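Long-range contact in carboxylase (Deinococcus radiodurans, PDB 5H80), which probably uses ATP to carboxylate biotin, as the biotin carboxylase part of a single-chain, multidomain bacterial carboxylase: residues Val386-Gly398 with Val404-Pro416. Sequence-based numbering, arbitrary orientation. Where two conformers were deposited one is given.
Sequences VGGGQVQTFTPPG and VDTFVTTGLTPSP
The side chain of Val404 packs against two consecutive prolines, Pro396 and Pro397. Two residues on, Thr406 OG1 closes an ST turn by accepting from Val408 N; it also hydrogen-bonds to the carbonyl O of Leu422, in strand 421-429, and comes obliquely to the end of the Phe394 ring. Val408 then covers one face of that ring in a CH-pi contact, its CG1 3.6 Å from the centroid and 5° off the normal; with CG1 anti to the backbone N (chi1 180°), that methyl is the one over the ring. Replacing Phe394 with an alanine is likely to strip Val408 of this apolar platform and leave a gap beside Phe448, which meets the Phe394 ring edge-to-face. In this biotin carboxylase C-terminal domain the contact joins edge strand 402-406 of the five-stranded antiparallel sheet to the two-stranded pair 393-395/449-451. Beyond it, Thr410 OG1 reaches Phe394 N through a water, and a type II turn from Thr409 to Leu412 presents its backbone to Val391. Gly411 N donates to Val391 O (2.7 Å), while Leu412 O receives Val391 N (2.6 Å). Gln390, extended, brings NE2 to Gly411 O at 3.1 Å, from above the carbonyl plane. Finally, Pro414 CD lies 3.6 Å from Gly389 O.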
# COMPACT_ATOMS: atom_id res chain seq x y z
N VAL A 386 21.81 6.46 18.88
CA VAL A 386 21.86 7.33 20.08
C VAL A 386 20.73 6.97 21.05
O VAL A 386 19.63 6.58 20.64
CB VAL A 386 21.74 8.86 19.76
CG1 VAL A 386 22.42 9.70 20.84
CG2 VAL A 386 22.30 9.21 18.39
N GLY A 387 20.99 7.15 22.34
CA GLY A 387 19.97 6.98 23.39
C GLY A 387 19.59 5.54 23.68
O GLY A 387 20.24 4.62 23.19
N GLY A 388 18.52 5.36 24.47
CA GLY A 388 18.00 4.05 24.81
C GLY A 388 16.53 4.12 25.21
O GLY A 388 15.85 5.15 25.02
N GLY A 389 16.05 3.00 25.75
CA GLY A 389 14.70 2.91 26.20
C GLY A 389 14.03 1.75 25.59
O GLY A 389 14.55 1.13 24.65
N GLN A 390 12.88 1.43 26.14
CA GLN A 390 12.03 0.34 25.65
C GLN A 390 10.88 1.04 24.97
O GLN A 390 10.39 2.05 25.46
CB GLN A 390 11.54 -0.49 26.82
CG GLN A 390 10.36 -1.41 26.55
CD GLN A 390 10.12 -2.21 27.78
OE1 GLN A 390 10.06 -1.63 28.87
NE2 GLN A 390 10.07 -3.53 27.65
N VAL A 391 10.48 0.51 23.81
CA VAL A 391 9.40 1.05 23.07
C VAL A 391 8.05 0.81 23.71
O VAL A 391 7.62 -0.33 23.90
CB VAL A 391 9.46 0.51 21.62
CG1 VAL A 391 8.15 0.78 20.91
CG2 VAL A 391 10.69 1.14 20.96
N GLN A 392 7.38 1.91 24.08
CA GLN A 392 6.13 1.83 24.84
C GLN A 392 4.85 1.97 24.09
O GLN A 392 3.84 1.34 24.46
CB GLN A 392 6.15 2.85 26.03
CG GLN A 392 7.00 2.30 27.17
CD GLN A 392 7.69 3.33 28.03
OE1 GLN A 392 7.45 4.54 27.93
NE2 GLN A 392 8.57 2.85 28.90
N THR A 393 4.89 2.79 23.06
CA THR A 393 3.80 3.01 22.17
C THR A 393 4.49 3.05 20.79
O THR A 393 5.58 3.64 20.61
CB THR A 393 3.09 4.35 22.45
OG1 THR A 393 2.69 4.36 23.82
CG2 THR A 393 1.87 4.52 21.59
N PHE A 394 3.86 2.34 19.89
CA PHE A 394 4.37 2.23 18.52
C PHE A 394 3.22 1.90 17.59
O PHE A 394 2.76 0.80 17.56
CB PHE A 394 5.46 1.12 18.47
CG PHE A 394 6.30 1.18 17.23
CD1 PHE A 394 7.37 2.08 17.10
CD2 PHE A 394 6.01 0.34 16.14
CE1 PHE A 394 8.16 2.10 15.96
CE2 PHE A 394 6.78 0.39 14.96
CZ PHE A 394 7.87 1.26 14.90
N THR A 395 2.74 2.90 16.82
CA THR A 395 1.53 2.77 16.02
C THR A 395 1.87 3.54 14.73
O THR A 395 1.75 4.75 14.66
CB THR A 395 0.30 3.36 16.69
OG1 THR A 395 0.21 2.77 18.01
CG2 THR A 395 -0.93 3.03 15.91
N PRO A 396 2.43 2.79 13.78
CA PRO A 396 2.86 3.44 12.50
C PRO A 396 1.63 3.92 11.72
O PRO A 396 0.54 3.45 11.95
CB PRO A 396 3.59 2.30 11.76
CG PRO A 396 4.01 1.37 12.84
CD PRO A 396 2.86 1.38 13.83
N PRO A 397 1.84 4.89 10.81
CA PRO A 397 0.82 5.37 9.92
C PRO A 397 0.29 4.30 9.02
O PRO A 397 0.99 3.36 8.74
CB PRO A 397 1.50 6.48 9.08
CG PRO A 397 2.93 6.19 9.22
CD PRO A 397 3.17 5.40 10.45
N GLY A 398 -0.96 4.39 8.58
CA GLY A 398 -1.47 3.53 7.54
C GLY A 398 -2.49 4.24 6.66
O GLY A 398 -2.58 5.49 6.63
N VAL A 404 4.39 0.75 5.50
CA VAL A 404 5.44 0.79 6.54
C VAL A 404 6.10 -0.58 6.71
O VAL A 404 5.43 -1.53 7.04
CB VAL A 404 4.90 1.24 7.91
CG1 VAL A 404 6.03 1.26 8.95
CG2 VAL A 404 4.29 2.63 7.86
N ASP A 405 7.43 -0.62 6.54
CA ASP A 405 8.23 -1.82 6.68
C ASP A 405 9.05 -1.64 8.01
O ASP A 405 9.91 -0.73 8.14
CB ASP A 405 9.20 -2.15 5.50
CG ASP A 405 8.49 -2.61 4.24
OD1 ASP A 405 7.27 -2.27 4.06
OD2 ASP A 405 9.08 -3.35 3.46
N THR A 406 8.79 -2.55 8.95
CA THR A 406 9.42 -2.51 10.29
C THR A 406 9.58 -3.99 10.80
O THR A 406 9.12 -4.95 10.23
CB THR A 406 8.62 -1.59 11.25
OG1 THR A 406 9.27 -1.34 12.54
CG2 THR A 406 7.22 -2.14 11.47
N PHE A 407 10.25 -4.04 11.96
CA PHE A 407 10.47 -5.16 12.83
C PHE A 407 10.02 -4.92 14.30
O PHE A 407 10.00 -5.84 15.12
CB PHE A 407 11.96 -5.55 12.77
CG PHE A 407 12.77 -4.59 13.47
CD1 PHE A 407 13.31 -4.89 14.78
CD2 PHE A 407 13.11 -3.40 12.90
CE1 PHE A 407 14.07 -3.93 15.44
CE2 PHE A 407 13.91 -2.50 13.54
CZ PHE A 407 14.37 -2.72 14.81
N VAL A 408 9.62 -3.70 14.59
CA VAL A 408 9.39 -3.09 15.97
C VAL A 408 7.95 -3.45 16.37
O VAL A 408 6.99 -3.38 15.58
CB VAL A 408 9.74 -1.61 16.09
CG1 VAL A 408 9.47 -1.10 17.51
CG2 VAL A 408 11.20 -1.37 15.73
N THR A 409 7.78 -3.99 17.59
CA THR A 409 6.44 -4.01 18.19
C THR A 409 6.54 -3.46 19.61
O THR A 409 7.66 -3.22 20.15
CB THR A 409 5.78 -5.38 18.25
OG1 THR A 409 6.66 -6.29 18.92
CG2 THR A 409 5.45 -5.91 16.85
N THR A 410 5.37 -3.28 20.24
CA THR A 410 5.33 -2.71 21.59
C THR A 410 6.11 -3.57 22.59
O THR A 410 6.00 -4.82 22.58
CB THR A 410 3.87 -2.46 22.00
OG1 THR A 410 3.27 -1.59 21.03
CG2 THR A 410 3.78 -1.79 23.34
N GLY A 411 6.94 -2.90 23.37
CA GLY A 411 7.71 -3.51 24.42
C GLY A 411 9.06 -3.96 23.98
O GLY A 411 9.74 -4.61 24.76
N LEU A 412 9.42 -3.72 22.71
CA LEU A 412 10.78 -4.00 22.26
C LEU A 412 11.74 -3.03 22.89
O LEU A 412 11.43 -1.80 23.00
CB LEU A 412 10.86 -4.02 20.67
CG LEU A 412 12.27 -4.35 20.19
CD1 LEU A 412 12.41 -5.86 20.42
CD2 LEU A 412 12.58 -3.85 18.76
N THR A 413 12.93 -3.49 23.30
CA THR A 413 14.05 -2.60 23.70
C THR A 413 15.05 -2.78 22.62
O THR A 413 15.68 -3.78 22.58
CB THR A 413 14.77 -2.99 25.06
OG1 THR A 413 13.88 -2.82 26.10
CG2 THR A 413 15.95 -2.07 25.40
N PRO A 414 15.24 -1.79 21.70
CA PRO A 414 16.31 -1.94 20.72
C PRO A 414 17.75 -2.05 21.25
O PRO A 414 18.07 -1.45 22.26
CB PRO A 414 16.16 -0.70 19.86
CG PRO A 414 14.72 -0.33 19.99
CD PRO A 414 14.51 -0.53 21.46
N SER A 415 18.59 -2.81 20.59
CA SER A 415 19.95 -3.02 21.07
C SER A 415 20.85 -2.10 20.31
O SER A 415 20.73 -1.95 19.06
CB SER A 415 20.37 -4.48 20.85
OG SER A 415 21.80 -4.61 20.88
N PRO A 416 21.82 -1.49 21.03
CA PRO A 416 22.80 -0.68 20.31
C PRO A 416 23.76 -1.47 19.41
O PRO A 416 24.63 -0.87 18.76
CB PRO A 416 23.60 -0.02 21.44
CG PRO A 416 23.53 -0.98 22.57
CD PRO A 416 22.15 -1.62 22.47
O HOH W 1 17.18 0.57 23.47
O HOH W 2 3.68 -2.02 17.75
O HOH W 3 1.62 1.05 20.85